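Local coordinates for ABC transporter periplasmic-binding protein YTFQ (Escherichia coli, PDB 2VK2) that binds alpha- and beta-galactofuranose in the periplasm as the solute-binding component of the ABC transporter YtfQRT-YjfF, at residues C129-Q135 with I192-H198; L215-K219 with G239-A243. One frame throughout, in Å; residues are numbered along the deposited sequence.

Interaction 1 (C129-Q135 with I192-H198); sequences CNVVELQ and ICMVYAH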
loop_
_atom_site.group_PDB
_atom_site.type_symbol
_atom_site.label_atom_id
_atom_site.label_comp_id
_atom_site.label_asym_id
_atom_site.label_seq_id
_atom_site.Cartn_x
_atom_site.Cartn_y
_atom_site.Cartn_z
ATOM N N CYS A 129 14.495 18.956 -11.416
ATOM C CA CYS A 129 14.443 17.698 -10.680
ATOM C C CYS A 129 13.848 16.609 -11.525
ATOM O O CYS A 129 12.675 16.587 -11.745
ATOM C CB CYS A 129 13.634 17.872 -9.406
ATOM S SG CYS A 129 13.574 16.374 -8.372
ATOM N N ASN A 130 14.685 15.750 -11.971
ATOM C CA ASN A 130 14.253 14.532 -12.652
ATOM C C ASN A 130 13.892 13.452 -11.660
ATOM O O ASN A 130 14.702 13.062 -10.833
ATOM C CB ASN A 130 15.357 14.002 -13.555
ATOM C CG ASN A 130 15.575 14.893 -14.800
ATOM O OD1 ASN A 130 14.763 15.634 -15.190
ATOM N ND2 ASN A 130 16.716 14.751 -15.369
ATOM N N VAL A 131 12.653 12.980 -11.797
ATOM C CA VAL A 131 12.106 11.948 -10.932
ATOM C C VAL A 131 12.091 10.607 -11.652
ATOM O O VAL A 131 11.757 10.531 -12.834
ATOM C CB VAL A 131 10.666 12.308 -10.501
ATOM C CG1 VAL A 131 10.032 11.171 -9.705
ATOM C CG2 VAL A 131 10.665 13.595 -9.692
ATOM N N VAL A 132 12.471 9.552 -10.942
ATOM C CA VAL A 132 12.228 8.193 -11.404
ATOM C C VAL A 132 11.196 7.568 -10.468
ATOM O O VAL A 132 11.265 7.742 -9.245
ATOM C CB VAL A 132 13.524 7.351 -11.495
ATOM C CG1 VAL A 132 14.504 8.000 -12.468
ATOM C CG2 VAL A 132 14.169 7.152 -10.124
ATOM N N GLU A 133 10.220 6.877 -11.051
ATOM C CA GLU A 133 9.092 6.343 -10.301
ATOM C C GLU A 133 9.121 4.823 -10.267
ATOM O O GLU A 133 9.195 4.176 -11.310
ATOM C CB GLU A 133 7.777 6.829 -10.918
ATOM C CG GLU A 133 6.517 6.310 -10.217
ATOM C CD GLU A 133 5.243 6.832 -10.840
ATOM O OE1 GLU A 133 5.191 6.941 -12.084
ATOM O OE2 GLU A 133 4.291 7.125 -10.089
ATOM N N LEU A 134 9.063 4.269 -9.060
ATOM C CA LEU A 134 8.895 2.841 -8.862
ATOM C C LEU A 134 7.429 2.607 -8.524
ATOM O O LEU A 134 6.982 2.893 -7.412
ATOM C CB LEU A 134 9.803 2.336 -7.739
ATOM C CG LEU A 134 11.303 2.472 -8.022
ATOM C CD1 LEU A 134 12.124 2.177 -6.773
ATOM C CD2 LEU A 134 11.721 1.557 -9.162
ATOM N N GLN A 135 6.670 2.112 -9.498
ATOM C CA GLN A 135 5.245 1.881 -9.304
ATOM C C GLN A 135 4.987 0.588 -8.560
ATOM O O GLN A 135 5.804 -0.325 -8.567
ATOM C CB GLN A 135 4.506 1.804 -10.642
ATOM C CG GLN A 135 4.625 3.028 -11.519
ATOM C CD GLN A 135 3.722 2.937 -12.734
ATOM O OE1 GLN A 135 2.618 2.389 -12.665
ATOM N NE2 GLN A 135 4.183 3.476 -13.855
ATOM N N ILE A 192 19.479 11.803 -12.120
ATOM C CA ILE A 192 18.315 11.558 -11.267
ATOM C C ILE A 192 18.385 12.444 -10.025
ATOM O O ILE A 192 19.414 12.479 -9.349
ATOM C CB ILE A 192 18.249 10.084 -10.819
ATOM C CG1 ILE A 192 18.191 9.151 -12.034
ATOM C CG2 ILE A 192 17.039 9.858 -9.910
ATOM C CD1 ILE A 192 18.238 7.681 -11.679
ATOM N N CYS A 193 17.290 13.147 -9.737
ATOM C CA CYS A 193 17.167 14.012 -8.558
ATOM C C CYS A 193 16.435 13.315 -7.409
ATOM O O CYS A 193 16.771 13.515 -6.241
ATOM C CB CYS A 193 16.443 15.314 -8.943
ATOM S SG CYS A 193 15.574 16.219 -7.618
ATOM N N MET A 194 15.440 12.494 -7.740
ATOM C CA MET A 194 14.565 11.910 -6.733
ATOM C C MET A 194 13.940 10.613 -7.232
ATOM O O MET A 194 13.613 10.486 -8.416
ATOM C CB MET A 194 13.478 12.928 -6.373
ATOM C CG MET A 194 12.489 12.483 -5.310
ATOM S SD MET A 194 10.917 11.947 -6.011
ATOM C CE MET A 194 9.953 11.742 -4.512
ATOM N N VAL A 195 13.797 9.651 -6.327
ATOM C CA VAL A 195 13.020 8.446 -6.597
ATOM C C VAL A 195 11.728 8.501 -5.793
ATOM O O VAL A 195 11.746 8.728 -4.581
ATOM C CB VAL A 195 13.803 7.133 -6.309
ATOM C CG1 VAL A 195 14.392 7.119 -4.897
ATOM C CG2 VAL A 195 12.909 5.912 -6.536
ATOM N N TYR A 196 10.614 8.329 -6.502
ATOM C CA TYR A 196 9.287 8.236 -5.913
ATOM C C TYR A 196 8.875 6.780 -5.998
ATOM O O TYR A 196 8.729 6.241 -7.094
ATOM C CB TYR A 196 8.289 9.110 -6.684
ATOM C CG TYR A 196 6.839 8.901 -6.285
ATOM C CD1 TYR A 196 6.459 8.891 -4.945
ATOM C CD2 TYR A 196 5.847 8.720 -7.248
ATOM C CE1 TYR A 196 5.139 8.697 -4.573
ATOM C CE2 TYR A 196 4.519 8.528 -6.883
ATOM C CZ TYR A 196 4.173 8.523 -5.543
ATOM O OH TYR A 196 2.867 8.338 -5.149
ATOM N N ALA A 197 8.704 6.136 -4.849
ATOM C CA ALA A 197 8.290 4.740 -4.824
ATOM C C ALA A 197 6.913 4.634 -4.196
ATOM O O ALA A 197 6.640 5.242 -3.161
ATOM C CB ALA A 197 9.292 3.900 -4.061
ATOM N N HIS A 198 6.041 3.846 -4.818
ATOM C CA HIS A 198 4.675 3.685 -4.318
ATOM C C HIS A 198 4.606 2.976 -2.970
ATOM O O HIS A 198 3.595 3.070 -2.289
ATOM C CB HIS A 198 3.810 2.958 -5.342
ATOM C CG HIS A 198 3.546 3.757 -6.574
ATOM N ND1 HIS A 198 2.680 3.330 -7.554
ATOM C CD2 HIS A 198 4.016 4.961 -6.980
ATOM C CE1 HIS A 198 2.644 4.227 -8.522
ATOM N NE2 HIS A 198 3.439 5.230 -8.197
#
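Strands 129-135 and 194-197 run parallel, and the backbone polar groups of 129-135 are shared between two neighbours. Val132 N donates to Met194 O (2.9 Å), and Leu134 N donates to Tyr196 O (2.8 Å). The carbonyls of Val132 and Leu134 accept in turn: Tyr196 N to Val132 O and His198 N to Leu134 O, both 2.9 Å. Asn130 O accepts twice, from Cys193 N (2.8 Å) and Met194 N (3.2 Å). The backbones of Val131 and Glu133 face the other way and hydrogen-bond to strand 160-167. This places 129-135 inside the sheet of the C-terminal lobe of a type I periplasmic binding protein, a Rossmann-like alpha/beta fold. Parallel strands here are joined by helical crossovers, and the sugar sits beyond their C-terminal ends.

Near that end, His198 NE2 donates to Glu133 OE2 (2.8 Å). Glu133 OE1 has its own partners, Lys147 in a salt bridge and Ser165 in a hydrogen bond. The buried carboxylate is thus satisfied at both oxygens. Gln135 CA lies over the face of the His198 ring, 3.6 Å from its centroid, as a CH-pi contact. Tyr196 OH hydrogen-bonds to the backbone oxygen of Arg146, a galactofuranose-binding residue. Asn199, next after His198, also binds the sugar.

Apolar side chains also meet on both faces of the sheet. Val131 CG1 meets Met194 SD (3.9 Å) on the face covered by helix 109-124. Val132 CG2 meets Val195 CB (3.8 Å) on the other, under helices 172-185 and 200-212. At the opposite strand end, Cys129 SG and Cys193 SG form a disulfide (2.1 Å).

Interaction 2 (L215-K219 with G239-A243); sequences LKPGK and GEANA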
loop_
_atom_site.group_PDB
_atom_site.type_symbol
_atom_site.label_atom_id
_atom_site.label_comp_id
_atom_site.label_asym_id
_atom_site.label_seq_id
_atom_site.Cartn_x
_atom_site.Cartn_y
_atom_site.Cartn_z
ATOM N N LEU A 215 26.577 6.805 -4.999
ATOM C CA LEU A 215 25.841 8.037 -4.720
ATOM C C LEU A 215 25.302 8.027 -3.296
ATOM O O LEU A 215 25.242 6.980 -2.650
ATOM C CB LEU A 215 24.685 8.200 -5.709
ATOM C CG LEU A 215 25.074 8.368 -7.178
ATOM C CD1 LEU A 215 23.850 8.212 -8.069
ATOM C CD2 LEU A 215 25.746 9.716 -7.407
ATOM N N LYS A 216 24.904 9.203 -2.823
ATOM C CA LYS A 216 24.397 9.371 -1.469
ATOM C C LYS A 216 22.874 9.437 -1.479
ATOM O O LYS A 216 22.308 10.457 -1.877
ATOM C CB LYS A 216 24.962 10.652 -0.850
ATOM C CG LYS A 216 26.476 10.664 -0.709
ATOM C CD LYS A 216 26.956 9.625 0.285
ATOM N N PRO A 217 22.200 8.357 -1.036
ATOM C CA PRO A 217 20.745 8.433 -0.957
ATOM C C PRO A 217 20.342 9.451 0.099
ATOM O O PRO A 217 21.012 9.565 1.128
ATOM C CB PRO A 217 20.341 7.016 -0.542
ATOM C CG PRO A 217 21.521 6.487 0.169
ATOM C CD PRO A 217 22.697 7.051 -0.569
ATOM N N GLY A 218 19.281 10.203 -0.168
ATOM C CA GLY A 218 18.854 11.272 0.726
ATOM C C GLY A 218 19.474 12.623 0.409
ATOM O O GLY A 218 19.011 13.644 0.915
ATOM N N LYS A 219 20.514 12.633 -0.427
ATOM C CA LYS A 219 21.194 13.872 -0.814
ATOM C C LYS A 219 21.336 13.983 -2.333
ATOM O O LYS A 219 20.760 14.886 -2.942
ATOM C CB LYS A 219 22.564 13.977 -0.135
ATOM C CG LYS A 219 23.288 15.288 -0.425
ATOM C CD LYS A 219 24.435 15.529 0.539
ATOM C CE LYS A 219 25.197 16.802 0.195
ATOM N NZ LYS A 219 24.329 18.014 0.226
ATOM N N GLY A 239 20.093 9.260 7.519
ATOM C CA GLY A 239 20.213 10.320 6.518
ATOM C C GLY A 239 20.008 9.866 5.082
ATOM O O GLY A 239 20.356 10.593 4.151
ATOM N N GLU A 240 19.424 8.684 4.897
ATOM C CA GLU A 240 19.358 8.058 3.575
ATOM C C GLU A 240 17.961 8.032 2.943
ATOM O O GLU A 240 17.817 7.586 1.806
ATOM C CB GLU A 240 19.956 6.652 3.644
ATOM C CG GLU A 240 21.414 6.683 4.098
ATOM C CD GLU A 240 22.127 5.353 3.986
ATOM O OE1 GLU A 240 21.458 4.300 3.992
ATOM O OE2 GLU A 240 23.375 5.365 3.906
ATOM N N ALA A 241 16.955 8.521 3.668
ATOM C CA ALA A 241 15.592 8.660 3.139
ATOM C C ALA A 241 15.010 10.000 3.584
ATOM O O ALA A 241 15.350 10.498 4.655
ATOM C CB ALA A 241 14.718 7.507 3.616
ATOM N N ASN A 242 14.125 10.582 2.776
ATOM C CA ASN A 242 13.644 11.946 3.037
ATOM C C ASN A 242 12.200 12.098 3.483
ATOM O O ASN A 242 11.911 12.934 4.331
ATOM C CB ASN A 242 13.875 12.837 1.817
ATOM C CG ASN A 242 15.321 12.901 1.430
ATOM O OD1 ASN A 242 16.097 13.688 1.980
ATOM N ND2 ASN A 242 15.706 12.057 0.503
ATOM N N ALA A 243 11.287 11.330 2.897
ATOM C CA ALA A 243 9.861 11.544 3.143
ATOM C C ALA A 243 9.073 10.250 3.010
ATOM O O ALA A 243 9.287 9.482 2.074
ATOM C CB ALA A 243 9.323 12.592 2.172
#
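The Pro217 ring lies against the aliphatic part of Glu240, with Pro217 CG 3.8 Å from Glu240 CB. The backbones are also close. Pro217 O receives a CA-H...O contact from Glu240 CA at 3.3 Å. It also lies 3.3 Å from Gly239 O, but both are acceptors and do not bond. Pro217 and Gly218 are the corners of a type II turn, closed by Lys219 N donating to Lys216 O (3.2 Å). Gly218 has positive phi, and its CA faces the other loop, 3.8 Å from Gly239 O. A beta carbon there would collide with that oxygen. Gly239, also at positive phi, ends helix 230-237 in a Schellman motif. The Glu240 carboxylate forms a salt bridge with Lys211 of helix 200-212, the helix that also packs on Pro217. The contact joins the loop between helix 200-212 and strand 222-225 to the loop between helix 230-237 and strand 243-246.

Interaction 1, a buried pairing of two strands, lies within the sheet of this lobe and covers 686 Å². Interaction 2 is partly buried, covers 221 Å² and joins two loops that lead into the next two strands of that sheet, 222-225 and 243-246. Interaction 1 uses a regular ladder of backbone hydrogen bonds, a disulfide and a buried histidine-carboxylate pair. Interaction 2 has no clear hydrogen bond across it but a proline-glutamate side-chain contact, a CA-H...O contact and the close approach allowed by Gly218. Helices 200-212 and 109-124 pack on both. The His198 side chain is about 7 Å from the bound sugar, whereas interaction 2 lies near the N-terminal ends of the strands, away from the cleft.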